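Local coordinates for protein L-isoleucine-4-hydroxylase (Bacillus thuringiensis, PDB 6LNH) that catalyses the iron-, 2-oxoglutarate- and ascorbate-dependent hydroxylation of L-isoleucine to (4S)-4-hydroxy-L-isoleucine and also oxidises several related amino acids, at residues C[70-76]-C[146-152]; C[176-182]-C[239-245]; C[188-194]-C[224-230]. All coordinates share one frame; numbering follows the deposited sequence.

Interaction 1 of 3, residues C[70-76]-C[146-152]; sequences RSYSRYI and IIGLHQV
Tyr-72 and His-150 sit opposite one another in a non-hydrogen-bonded pair of the antiparallel strands 70-76 and 146-152, neighbours in the larger sheet of the double-stranded beta-helix, and their rings form an offset stack with centroids 4.5 Å apart and planes at 17°. CD1 of Tyr-72 hangs over one imidazole face, displaced to the rim, and comes within 3.2 Å of His-150 CE1. Holding CG anti to the tyrosine backbone N (chi1 170°) lays the phenol alongside the histidine, where Tyr-72 CE1 also passes 4.0 Å from Gly-148 CA. Tyr-92 adds a further ring to the group, meeting His-150 edge to face.

This tight centre rests on six backbone hydrogen bonds, paired at Ser-71/Gln-151, Ser-73/Leu-149 and Tyr-75/Ile-147. The shortest runs from Leu-149 N to Ser-73 O, 2.7 Å. On the other face of the sheet, Leu-149 CD1 meets the edge of the Tyr-75 ring, 4.0 Å from Tyr-75 CD2, while helices 114-117 and 120-134 close over the leucine.

The looser part is made by the partly exposed side chains of Arg-70, Arg-74, Tyr-75 and Ile-146. Arg-70 bends at chi3 (-61°), which brings one face of its guanidinium against the Val-152 CG2 methyl. Arg-74 instead runs extended from CG to NE, its CD 3.6 Å from Ile-146 CG2, toward Asp-87 and Asp-91, with which it forms salt bridges.

From that position Arg-74 NH1 also gives a weak, nearly straight hydrogen bond to Tyr-72 OH, 3.3 Å long. A guanidinium whose charge is probably balanced by two carboxylates may thus help to steady the outer end of the stacked phenol and polarise its oxygen.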
loop_
_atom_site.group_PDB
_atom_site.type_symbol
_atom_site.label_atom_id
_atom_site.label_comp_id
_atom_site.label_asym_id
_atom_site.label_seq_id
_atom_site.Cartn_x
_atom_site.Cartn_y
_atom_site.Cartn_z
ATOM N N ARG C 70 -19.903 -16.245 -8.372
ATOM C CA ARG C 70 -20.532 -15.256 -9.286
ATOM C C ARG C 70 -22.041 -15.485 -9.434
ATOM O O ARG C 70 -22.523 -16.575 -9.091
ATOM C CB ARG C 70 -19.876 -15.342 -10.667
ATOM C CG ARG C 70 -20.154 -16.647 -11.399
ATOM C CD ARG C 70 -19.472 -16.726 -12.750
ATOM N NE ARG C 70 -19.912 -15.677 -13.657
ATOM C CZ ARG C 70 -19.112 -15.028 -14.493
ATOM N NH1 ARG C 70 -17.825 -15.320 -14.538
ATOM N NH2 ARG C 70 -19.599 -14.087 -15.278
ATOM N N SER C 71 -22.730 -14.458 -9.941
ATOM C CA SER C 71 -24.155 -14.439 -10.224
ATOM C C SER C 71 -24.347 -13.706 -11.541
ATOM O O SER C 71 -23.547 -12.839 -11.901
ATOM C CB SER C 71 -24.960 -13.747 -9.114
ATOM O OG SER C 71 -25.064 -14.567 -7.966
ATOM N N TYR C 72 -25.400 -14.067 -12.267
ATOM C CA TYR C 72 -25.612 -13.508 -13.592
ATOM C C TYR C 72 -27.090 -13.226 -13.810
ATOM O O TYR C 72 -27.948 -14.034 -13.447
ATOM C CB TYR C 72 -25.072 -14.471 -14.660
ATOM C CG TYR C 72 -25.419 -14.148 -16.099
ATOM C CD1 TYR C 72 -25.024 -12.951 -16.679
ATOM C CD2 TYR C 72 -26.099 -15.066 -16.890
ATOM C CE1 TYR C 72 -25.320 -12.667 -18.002
ATOM C CE2 TYR C 72 -26.400 -14.792 -18.211
ATOM C CZ TYR C 72 -26.009 -13.590 -18.762
ATOM O OH TYR C 72 -26.307 -13.313 -20.077
ATOM N N SER C 73 -27.370 -12.070 -14.408
ATOM C CA SER C 73 -28.703 -11.719 -14.870
ATOM C C SER C 73 -28.538 -10.809 -16.075
ATOM O O SER C 73 -27.499 -10.168 -16.252
ATOM C CB SER C 73 -29.527 -11.031 -13.774
ATOM O OG SER C 73 -29.842 -11.934 -12.726
ATOM N N ARG C 74 -29.574 -10.753 -16.907
ATOM C CA ARG C 74 -29.494 -9.996 -18.145
ATOM C C ARG C 74 -30.831 -9.342 -18.455
ATOM O O ARG C 74 -31.892 -9.829 -18.054
ATOM C CB ARG C 74 -29.061 -10.884 -19.320
ATOM C CG ARG C 74 -29.895 -12.137 -19.499
ATOM C CD ARG C 74 -29.572 -12.812 -20.820
ATOM N NE ARG C 74 -30.411 -13.979 -21.066
ATOM C CZ ARG C 74 -29.973 -15.233 -21.024
ATOM N NH1 ARG C 74 -28.700 -15.486 -20.755
ATOM N NH2 ARG C 74 -30.808 -16.235 -21.263
ATOM N N TYR C 75 -30.763 -8.232 -19.181
ATOM C CA TYR C 75 -31.930 -7.550 -19.713
ATOM C C TYR C 75 -31.973 -7.744 -21.223
ATOM O O TYR C 75 -30.939 -7.928 -21.872
ATOM C CB TYR C 75 -31.902 -6.055 -19.386
ATOM C CG TYR C 75 -32.005 -5.742 -17.910
ATOM C CD1 TYR C 75 -33.240 -5.683 -17.277
ATOM C CD2 TYR C 75 -30.868 -5.499 -17.151
ATOM C CE1 TYR C 75 -33.340 -5.395 -15.929
ATOM C CE2 TYR C 75 -30.958 -5.209 -15.801
ATOM C CZ TYR C 75 -32.197 -5.158 -15.196
ATOM O OH TYR C 75 -32.290 -4.871 -13.854
ATOM N N ILE C 76 -33.179 -7.696 -21.781
ATOM C CA ILE C 76 -33.385 -7.756 -23.224
ATOM C C ILE C 76 -33.932 -6.414 -23.680
ATOM O O ILE C 76 -34.900 -5.902 -23.105
ATOM C CB ILE C 76 -34.343 -8.896 -23.616
ATOM C CG1 ILE C 76 -33.870 -10.227 -23.033
ATOM C CG2 ILE C 76 -34.470 -8.988 -25.130
ATOM C CD1 ILE C 76 -34.921 -11.321 -23.084
ATOM N N ILE C 146 -28.748 -7.994 -25.761
ATOM C CA ILE C 146 -28.655 -8.565 -24.421
ATOM C C ILE C 146 -27.713 -7.693 -23.596
ATOM O O ILE C 146 -26.550 -7.504 -23.969
ATOM C CB ILE C 146 -28.162 -10.020 -24.465
ATOM C CG1 ILE C 146 -29.137 -10.893 -25.253
ATOM C CG2 ILE C 146 -27.958 -10.552 -23.057
ATOM C CD1 ILE C 146 -30.555 -10.871 -24.709
ATOM N N ILE C 147 -28.207 -7.149 -22.486
ATOM C CA ILE C 147 -27.385 -6.393 -21.543
ATOM C C ILE C 147 -27.117 -7.311 -20.356
ATOM O O ILE C 147 -27.983 -7.506 -19.499
ATOM C CB ILE C 147 -28.057 -5.085 -21.114
ATOM C CG1 ILE C 147 -28.235 -4.162 -22.319
ATOM C CG2 ILE C 147 -27.227 -4.392 -20.038
ATOM C CD1 ILE C 147 -28.987 -2.889 -22.003
ATOM N N GLY C 148 -25.913 -7.877 -20.296
ATOM C CA GLY C 148 -25.572 -8.830 -19.254
ATOM C C GLY C 148 -24.930 -8.174 -18.041
ATOM O O GLY C 148 -24.138 -7.243 -18.165
ATOM N N LEU C 149 -25.290 -8.679 -16.864
ATOM C CA LEU C 149 -24.758 -8.199 -15.594
ATOM C C LEU C 149 -24.108 -9.370 -14.876
ATOM O O LEU C 149 -24.778 -10.361 -14.566
ATOM C CB LEU C 149 -25.856 -7.578 -14.730
ATOM C CG LEU C 149 -26.183 -6.104 -14.982
ATOM C CD1 LEU C 149 -27.008 -5.943 -16.249
ATOM C CD2 LEU C 149 -26.906 -5.510 -13.784
ATOM N N HIS C 150 -22.811 -9.254 -14.601
ATOM C CA HIS C 150 -22.061 -10.298 -13.917
ATOM C C HIS C 150 -21.556 -9.762 -12.588
ATOM O O HIS C 150 -20.746 -8.828 -12.555
ATOM C CB HIS C 150 -20.893 -10.791 -14.771
ATOM C CG HIS C 150 -21.313 -11.502 -16.018
ATOM N ND1 HIS C 150 -21.519 -12.865 -16.066
ATOM C CD2 HIS C 150 -21.559 -11.042 -17.266
ATOM C CE1 HIS C 150 -21.868 -13.213 -17.292
ATOM N NE2 HIS C 150 -21.904 -12.125 -18.039
ATOM N N GLN C 151 -22.038 -10.352 -11.502
ATOM C CA GLN C 151 -21.603 -10.035 -10.149
ATOM C C GLN C 151 -20.587 -11.101 -9.752
ATOM O O GLN C 151 -20.954 -12.259 -9.542
ATOM C CB GLN C 151 -22.811 -10.028 -9.215
ATOM C CG GLN C 151 -22.660 -9.298 -7.902
ATOM C CD GLN C 151 -23.935 -9.381 -7.083
ATOM O OE1 GLN C 151 -24.872 -10.090 -7.453
ATOM N NE2 GLN C 151 -23.973 -8.670 -5.965
ATOM N N VAL C 152 -19.318 -10.714 -9.638
ATOM C CA VAL C 152 -18.232 -11.661 -9.408
ATOM C C VAL C 152 -17.442 -11.238 -8.183
ATOM O O VAL C 152 -17.061 -10.070 -8.049
ATOM C CB VAL C 152 -17.293 -11.771 -10.622
ATOM C CG1 VAL C 152 -16.288 -12.904 -10.413
ATOM C CG2 VAL C 152 -18.088 -11.994 -11.902
#

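Interaction 2 of 3, residues C[176-182]-C[239-245]; sequences VVFLHLM and DILLVTF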
loop_
_atom_site.group_PDB
_atom_site.type_symbol
_atom_site.label_atom_id
_atom_site.label_comp_id
_atom_site.label_asym_id
_atom_site.label_seq_id
_atom_site.Cartn_x
_atom_site.Cartn_y
_atom_site.Cartn_z
ATOM N N VAL C 176 -18.753 -4.953 -26.269
ATOM C CA VAL C 176 -18.534 -3.881 -25.301
ATOM C C VAL C 176 -18.766 -4.437 -23.903
ATOM O O VAL C 176 -19.831 -4.999 -23.624
ATOM C CB VAL C 176 -19.449 -2.666 -25.552
ATOM C CG1 VAL C 176 -19.153 -1.563 -24.543
ATOM C CG2 VAL C 176 -19.287 -2.141 -26.971
ATOM N N VAL C 177 -17.774 -4.272 -23.028
ATOM C CA VAL C 177 -17.826 -4.777 -21.661
ATOM C C VAL C 177 -17.412 -3.660 -20.711
ATOM O O VAL C 177 -16.390 -3.002 -20.931
ATOM C CB VAL C 177 -16.920 -6.011 -21.477
ATOM C CG1 VAL C 177 -16.737 -6.335 -19.999
ATOM C CG2 VAL C 177 -17.492 -7.205 -22.222
ATOM N N PHE C 178 -18.203 -3.452 -19.659
ATOM C CA PHE C 178 -17.886 -2.499 -18.602
ATOM C C PHE C 178 -17.439 -3.265 -17.360
ATOM O O PHE C 178 -18.170 -4.129 -16.866
ATOM C CB PHE C 178 -19.092 -1.619 -18.271
ATOM C CG PHE C 178 -19.389 -0.569 -19.306
ATOM C CD1 PHE C 178 -19.983 -0.906 -20.511
ATOM C CD2 PHE C 178 -19.090 0.760 -19.062
ATOM C CE1 PHE C 178 -20.259 0.066 -21.460
ATOM C CE2 PHE C 178 -19.362 1.734 -20.005
ATOM C CZ PHE C 178 -19.946 1.386 -21.207
ATOM N N LEU C 179 -16.246 -2.944 -16.861
ATOM C CA LEU C 179 -15.713 -3.508 -15.624
ATOM C C LEU C 179 -15.791 -2.439 -14.537
ATOM O O LEU C 179 -15.095 -1.422 -14.612
ATOM C CB LEU C 179 -14.276 -3.989 -15.833
ATOM C CG LEU C 179 -13.509 -4.560 -14.640
ATOM C CD1 LEU C 179 -14.263 -5.716 -14.051
ATOM C CD2 LEU C 179 -12.117 -5.002 -15.059
ATOM N N HIS C 180 -16.634 -2.666 -13.532
ATOM C CA HIS C 180 -16.775 -1.763 -12.395
ATOM C C HIS C 180 -16.240 -2.453 -11.147
ATOM O O HIS C 180 -16.763 -3.495 -10.739
ATOM C CB HIS C 180 -18.232 -1.346 -12.190
ATOM C CG HIS C 180 -18.897 -0.835 -13.430
ATOM N ND1 HIS C 180 -18.720 0.451 -13.893
ATOM C CD2 HIS C 180 -19.743 -1.435 -14.299
ATOM C CE1 HIS C 180 -19.425 0.620 -14.998
ATOM N NE2 HIS C 180 -20.056 -0.509 -15.265
ATOM N N LEU C 181 -15.207 -1.872 -10.542
ATOM C CA LEU C 181 -14.748 -2.339 -9.242
ATOM C C LEU C 181 -15.769 -1.981 -8.168
ATOM O O LEU C 181 -16.183 -0.824 -8.051
ATOM C CB LEU C 181 -13.387 -1.730 -8.909
ATOM C CG LEU C 181 -12.760 -2.135 -7.576
ATOM C CD1 LEU C 181 -12.525 -3.637 -7.516
ATOM C CD2 LEU C 181 -11.462 -1.377 -7.354
ATOM N N MET C 182 -16.170 -2.975 -7.378
ATOM C CA MET C 182 -17.089 -2.749 -6.270
ATOM C C MET C 182 -16.401 -2.729 -4.912
ATOM O O MET C 182 -16.780 -1.935 -4.045
ATOM C CB MET C 182 -18.183 -3.819 -6.272
ATOM C CG MET C 182 -19.041 -3.805 -7.526
ATOM S SD MET C 182 -19.925 -2.248 -7.753
ATOM C CE MET C 182 -21.071 -2.323 -6.382
ATOM N N ASP C 239 -14.281 -7.702 -5.527
ATOM C CA ASP C 239 -15.690 -7.687 -5.889
ATOM C C ASP C 239 -15.837 -6.870 -7.164
ATOM O O ASP C 239 -15.438 -5.702 -7.208
ATOM C CB ASP C 239 -16.537 -7.104 -4.760
ATOM C CG ASP C 239 -16.504 -7.962 -3.509
ATOM O OD1 ASP C 239 -16.282 -9.184 -3.636
ATOM O OD2 ASP C 239 -16.700 -7.419 -2.403
ATOM N N ILE C 240 -16.414 -7.484 -8.187
ATOM C CA ILE C 240 -16.484 -6.884 -9.509
ATOM C C ILE C 240 -17.924 -6.900 -9.999
ATOM O O ILE C 240 -18.720 -7.766 -9.623
ATOM C CB ILE C 240 -15.537 -7.663 -10.464
ATOM C CG1 ILE C 240 -14.087 -7.196 -10.288
ATOM C CG2 ILE C 240 -16.014 -7.665 -11.914
ATOM C CD1 ILE C 240 -13.897 -5.723 -10.473
ATOM N N LEU C 241 -18.253 -5.935 -10.857
ATOM C CA LEU C 241 -19.502 -5.935 -11.607
ATOM C C LEU C 241 -19.174 -5.749 -13.079
ATOM O O LEU C 241 -18.537 -4.758 -13.452
ATOM C CB LEU C 241 -20.447 -4.830 -11.129
ATOM C CG LEU C 241 -21.756 -4.749 -11.920
ATOM C CD1 LEU C 241 -22.640 -5.958 -11.633
ATOM C CD2 LEU C 241 -22.494 -3.451 -11.630
ATOM N N LEU C 242 -19.616 -6.685 -13.912
ATOM C CA LEU C 242 -19.472 -6.582 -15.357
ATOM C C LEU C 242 -20.824 -6.269 -15.983
ATOM O O LEU C 242 -21.828 -6.909 -15.652
ATOM C CB LEU C 242 -18.909 -7.873 -15.956
ATOM C CG LEU C 242 -17.486 -8.315 -15.616
ATOM C CD1 LEU C 242 -17.284 -9.766 -16.030
ATOM C CD2 LEU C 242 -16.471 -7.422 -16.309
ATOM N N VAL C 243 -20.847 -5.289 -16.882
ATOM C CA VAL C 243 -22.030 -4.962 -17.669
ATOM C C VAL C 243 -21.637 -5.105 -19.134
ATOM O O VAL C 243 -20.859 -4.297 -19.657
ATOM C CB VAL C 243 -22.567 -3.558 -17.365
ATOM C CG1 VAL C 243 -23.873 -3.327 -18.109
ATOM C CG2 VAL C 243 -22.773 -3.382 -15.865
ATOM N N THR C 244 -22.169 -6.131 -19.792
ATOM C CA THR C 244 -21.807 -6.481 -21.158
ATOM C C THR C 244 -22.965 -6.229 -22.114
ATOM O O THR C 244 -24.138 -6.333 -21.741
ATOM C CB THR C 244 -21.377 -7.946 -21.249
ATOM O OG1 THR C 244 -22.529 -8.791 -21.136
ATOM C CG2 THR C 244 -20.399 -8.282 -20.131
ATOM N N PHE C 245 -22.621 -5.878 -23.352
ATOM C CA PHE C 245 -23.592 -5.636 -24.413
ATOM C C PHE C 245 -23.292 -6.561 -25.586
ATOM O O PHE C 245 -22.217 -6.473 -26.191
ATOM C CB PHE C 245 -23.568 -4.166 -24.837
ATOM C CG PHE C 245 -23.914 -3.218 -23.723
ATOM C CD1 PHE C 245 -22.998 -2.933 -22.720
ATOM C CD2 PHE C 245 -25.167 -2.633 -23.660
ATOM C CE1 PHE C 245 -23.320 -2.080 -21.686
ATOM C CE2 PHE C 245 -25.493 -1.776 -22.629
ATOM C CZ PHE C 245 -24.568 -1.499 -21.641
#
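Strands 176-182 and 239-245 run antiparallel, their axes 4.6 Å apart at closest approach and their directions 166° apart, joined by six backbone hydrogen bonds from Val-176/Phe-245 to Met-182/Asp-239. The side chains then divide between two quite different faces.

On the face of Val-177, Leu-179, Leu-242 and Thr-244 the side chains meet one another across the strands through aliphatic groups and methyls. Leu-179 is central: with CG anti to its backbone N (chi1 177°), it sends CD1 between two neighbours on the other strand, 3.4 Å from Ile-240 CG2 and 3.6 Å from Leu-242 CD2. Beyond it, Leu-181 and Ile-240 cross at about a right angle through their CD1 atoms. Nearer the other end, Val-177 and Thr-244 lie side by side, CG2 to CG2 at 3.7 Å.

The opposite face carries the rings. Phe-178 and Phe-245 meet rim to rim with planes at 65°, and CD1 of Phe-178 is 3.7 Å from Phe-245 CE1; neither ring covers the other. Each instead turns its edge to a carbonyl oxygen, Phe-178 to Val-243 O and Phe-245 to Val-176 O. The Val-243 CG2 methyl reaches the edge of the His-180 ring, 3.9 Å from His-180 CD2. That imidazole is gripped at both nitrogens, NE2 by Asp-129 and ND1 by Thr-214, which should fix its rotation. Met-182, bent at chi2 and chi3, lies beside Leu-241, with Met-182 CG 4.0 Å from Leu-241 CB. Helix 120-134 covers much of this side.

One face backed by a helix and the other turned to the metal, with the side chain of Leu-242 about 6 Å from the bound iron, is what the major sheet of the double-stranded beta-helix provides in the cupin-fold 2-oxoglutarate dioxygenases.

Interaction 3 of 3, residues C[188-194]-C[224-230]; sequences AIGGDNL and AVTPLGT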
loop_
_atom_site.group_PDB
_atom_site.type_symbol
_atom_site.label_atom_id
_atom_site.label_comp_id
_atom_site.label_asym_id
_atom_site.label_seq_id
_atom_site.Cartn_x
_atom_site.Cartn_y
_atom_site.Cartn_z
ATOM N N ALA C 188 -5.518 -7.929 -0.300
ATOM C CA ALA C 188 -5.411 -8.466 -1.647
ATOM C C ALA C 188 -4.247 -7.837 -2.404
ATOM O O ALA C 188 -3.935 -6.654 -2.243
ATOM C CB ALA C 188 -6.714 -8.242 -2.417
ATOM N N ILE C 189 -3.599 -8.654 -3.231
ATOM C CA ILE C 189 -2.543 -8.217 -4.133
ATOM C C ILE C 189 -2.877 -8.724 -5.529
ATOM O O ILE C 189 -3.485 -9.786 -5.695
ATOM C CB ILE C 189 -1.151 -8.720 -3.687
ATOM C CG1 ILE C 189 -1.004 -8.607 -2.166
ATOM C CG2 ILE C 189 -0.047 -7.939 -4.383
ATOM C CD1 ILE C 189 0.420 -8.759 -1.665
ATOM N N GLY C 190 -2.473 -7.960 -6.537
ATOM C CA GLY C 190 -2.773 -8.326 -7.905
ATOM C C GLY C 190 -4.125 -7.804 -8.354
ATOM O O GLY C 190 -4.663 -6.824 -7.829
ATOM N N GLY C 191 -4.680 -8.481 -9.354
ATOM C CA GLY C 191 -5.921 -8.028 -9.953
ATOM C C GLY C 191 -5.781 -6.776 -10.788
ATOM O O GLY C 191 -6.743 -6.012 -10.916
ATOM N N ASP C 192 -4.600 -6.546 -11.356
ATOM C CA ASP C 192 -4.378 -5.415 -12.242
ATOM C C ASP C 192 -4.828 -5.750 -13.659
ATOM O O ASP C 192 -4.769 -6.903 -14.096
ATOM C CB ASP C 192 -2.900 -5.023 -12.254
ATOM C CG ASP C 192 -2.271 -5.051 -10.873
ATOM O OD1 ASP C 192 -2.848 -4.452 -9.939
ATOM O OD2 ASP C 192 -1.199 -5.671 -10.723
ATOM N N ASN C 193 -5.284 -4.728 -14.375
ATOM C CA ASN C 193 -5.779 -4.884 -15.734
ATOM C C ASN C 193 -4.700 -4.481 -16.729
ATOM O O ASN C 193 -4.044 -3.448 -16.559
ATOM C CB ASN C 193 -7.042 -4.048 -15.945
ATOM C CG ASN C 193 -8.182 -4.484 -15.047
ATOM O OD1 ASN C 193 -8.450 -3.862 -14.019
ATOM N ND2 ASN C 193 -8.857 -5.564 -15.428
ATOM N N LEU C 194 -4.515 -5.303 -17.758
ATOM C CA LEU C 194 -3.526 -5.068 -18.799
ATOM C C LEU C 194 -4.225 -4.861 -20.135
ATOM O O LEU C 194 -5.231 -5.514 -20.425
ATOM C CB LEU C 194 -2.546 -6.237 -18.905
ATOM C CG LEU C 194 -1.900 -6.657 -17.587
ATOM C CD1 LEU C 194 -0.992 -7.847 -17.802
ATOM C CD2 LEU C 194 -1.132 -5.499 -16.973
ATOM N N ALA C 224 -6.328 -8.424 -20.057
ATOM C CA ALA C 224 -6.178 -9.490 -19.084
ATOM C C ALA C 224 -6.298 -8.870 -17.704
ATOM O O ALA C 224 -6.173 -7.653 -17.537
ATOM C CB ALA C 224 -4.842 -10.223 -19.241
ATOM N N VAL C 225 -6.536 -9.719 -16.715
ATOM C CA VAL C 225 -6.488 -9.312 -15.319
ATOM C C VAL C 225 -5.496 -10.223 -14.606
ATOM O O VAL C 225 -5.602 -11.454 -14.673
ATOM C CB VAL C 225 -7.879 -9.322 -14.657
ATOM C CG1 VAL C 225 -8.508 -10.709 -14.658
ATOM C CG2 VAL C 225 -7.799 -8.752 -13.249
ATOM N N THR C 226 -4.507 -9.608 -13.969
ATOM C CA THR C 226 -3.484 -10.326 -13.228
ATOM C C THR C 226 -4.123 -11.162 -12.116
ATOM O O THR C 226 -5.173 -10.794 -11.579
ATOM C CB THR C 226 -2.483 -9.299 -12.681
ATOM O OG1 THR C 226 -1.667 -8.811 -13.758
ATOM C CG2 THR C 226 -1.603 -9.843 -11.562
ATOM N N PRO C 227 -3.532 -12.314 -11.775
ATOM C CA PRO C 227 -4.084 -13.134 -10.691
ATOM C C PRO C 227 -4.184 -12.359 -9.385
ATOM O O PRO C 227 -3.470 -11.385 -9.148
ATOM C CB PRO C 227 -3.085 -14.293 -10.576
ATOM C CG PRO C 227 -2.465 -14.375 -11.927
ATOM C CD PRO C 227 -2.358 -12.956 -12.396
ATOM N N LEU C 228 -5.096 -12.812 -8.530
ATOM C CA LEU C 228 -5.313 -12.211 -7.221
ATOM C C LEU C 228 -4.650 -13.069 -6.151
ATOM O O LEU C 228 -4.857 -14.286 -6.111
ATOM C CB LEU C 228 -6.807 -12.068 -6.929
ATOM C CG LEU C 228 -7.167 -11.195 -5.728
ATOM C CD1 LEU C 228 -6.909 -9.731 -6.043
ATOM C CD2 LEU C 228 -8.612 -11.411 -5.310
ATOM N N GLY C 229 -3.850 -12.435 -5.295
ATOM C CA GLY C 229 -3.146 -13.138 -4.244
ATOM C C GLY C 229 -3.269 -12.427 -2.912
ATOM O O GLY C 229 -3.843 -11.339 -2.806
ATOM N N THR C 230 -2.712 -13.076 -1.893
ATOM C CA THR C 230 -2.540 -12.496 -0.571
ATOM C C THR C 230 -1.384 -13.221 0.101
ATOM O O THR C 230 -1.239 -14.439 -0.051
ATOM C CB THR C 230 -3.825 -12.607 0.270
ATOM O OG1 THR C 230 -3.645 -11.943 1.529
ATOM C CG2 THR C 230 -4.190 -14.068 0.514
#
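Ile-189 and Gly-229 begin an antiparallel ladder within the minor sheet of the double-stranded beta-helix, where segments 188-194 and 224-230 pair on both sides of an interruption in each strand. The first rung is tight, with Ile-189 N to Gly-229 O and Gly-229 N to Ile-189 O both at 2.7 Å. At the break, Gly-190, the last strand residue before it, and Gly-191 both take positive phi, and Gly-191 N approaches two carbonyls: it bonds to Pro-227 O from above the carbonyl plane, at 3.2 Å, and only weakly to Thr-226 O. A straight bond from Thr-226 N to Asp-192 O leads back to regular pairing at Asn-193/Val-225 and Leu-194/Ala-224.

Leu-228 holds CG anti to its backbone N (chi1 -168°), and its CD1 comes down 3.4 Å from Ile-189 O and 3.9 Å from the Ala-188 CB methyl. Val-225 places CG1 between its own N and carbonyl carbon (chi1 61°); the other methyl, CG2, then rests against the loop, 3.7 Å from Gly-191 C. Alongside it, pointing the same way, Asn-193 brings ND2 to 4.0 Å from Val-225 CB.

Thr-226 and Pro-227 also face a second subunit, Thr-226 packing on Thr-226 of that chain and Pro-227 on its Ile-202, which puts this part of the minor sheet at a subunit interface. The threonine divides its branches: Thr-226 CG2 lies over the glycines, 4.1 Å from Gly-190 CA, whereas OG1, buried here, has no hydrogen-bond partner in the model.

Interactions 1 and 2 are adjacent strand pairs of the major sheet: strand 146-152 lies between 70-76 and 239-245, and His-150 N to Leu-242 O, at 2.8 Å, is a probable hydrogen bond joining them. Their centres are 9 Å apart. Interaction 3 belongs to the smaller sheet, its centre 16 Å from that of interaction 2, and the two touch where Leu-179 CD2 comes 3.3 Å from Asn-193 ND2. Between the sheets the iron is held by His-170, Asp-172 and His-223. The side chains of Leu-242 and Val-225 each lie about 6 Å from it and that of Arg-70 about 9 Å: interactions 2 and 3 come closest to the metal, and interaction 1 lies a little farther off.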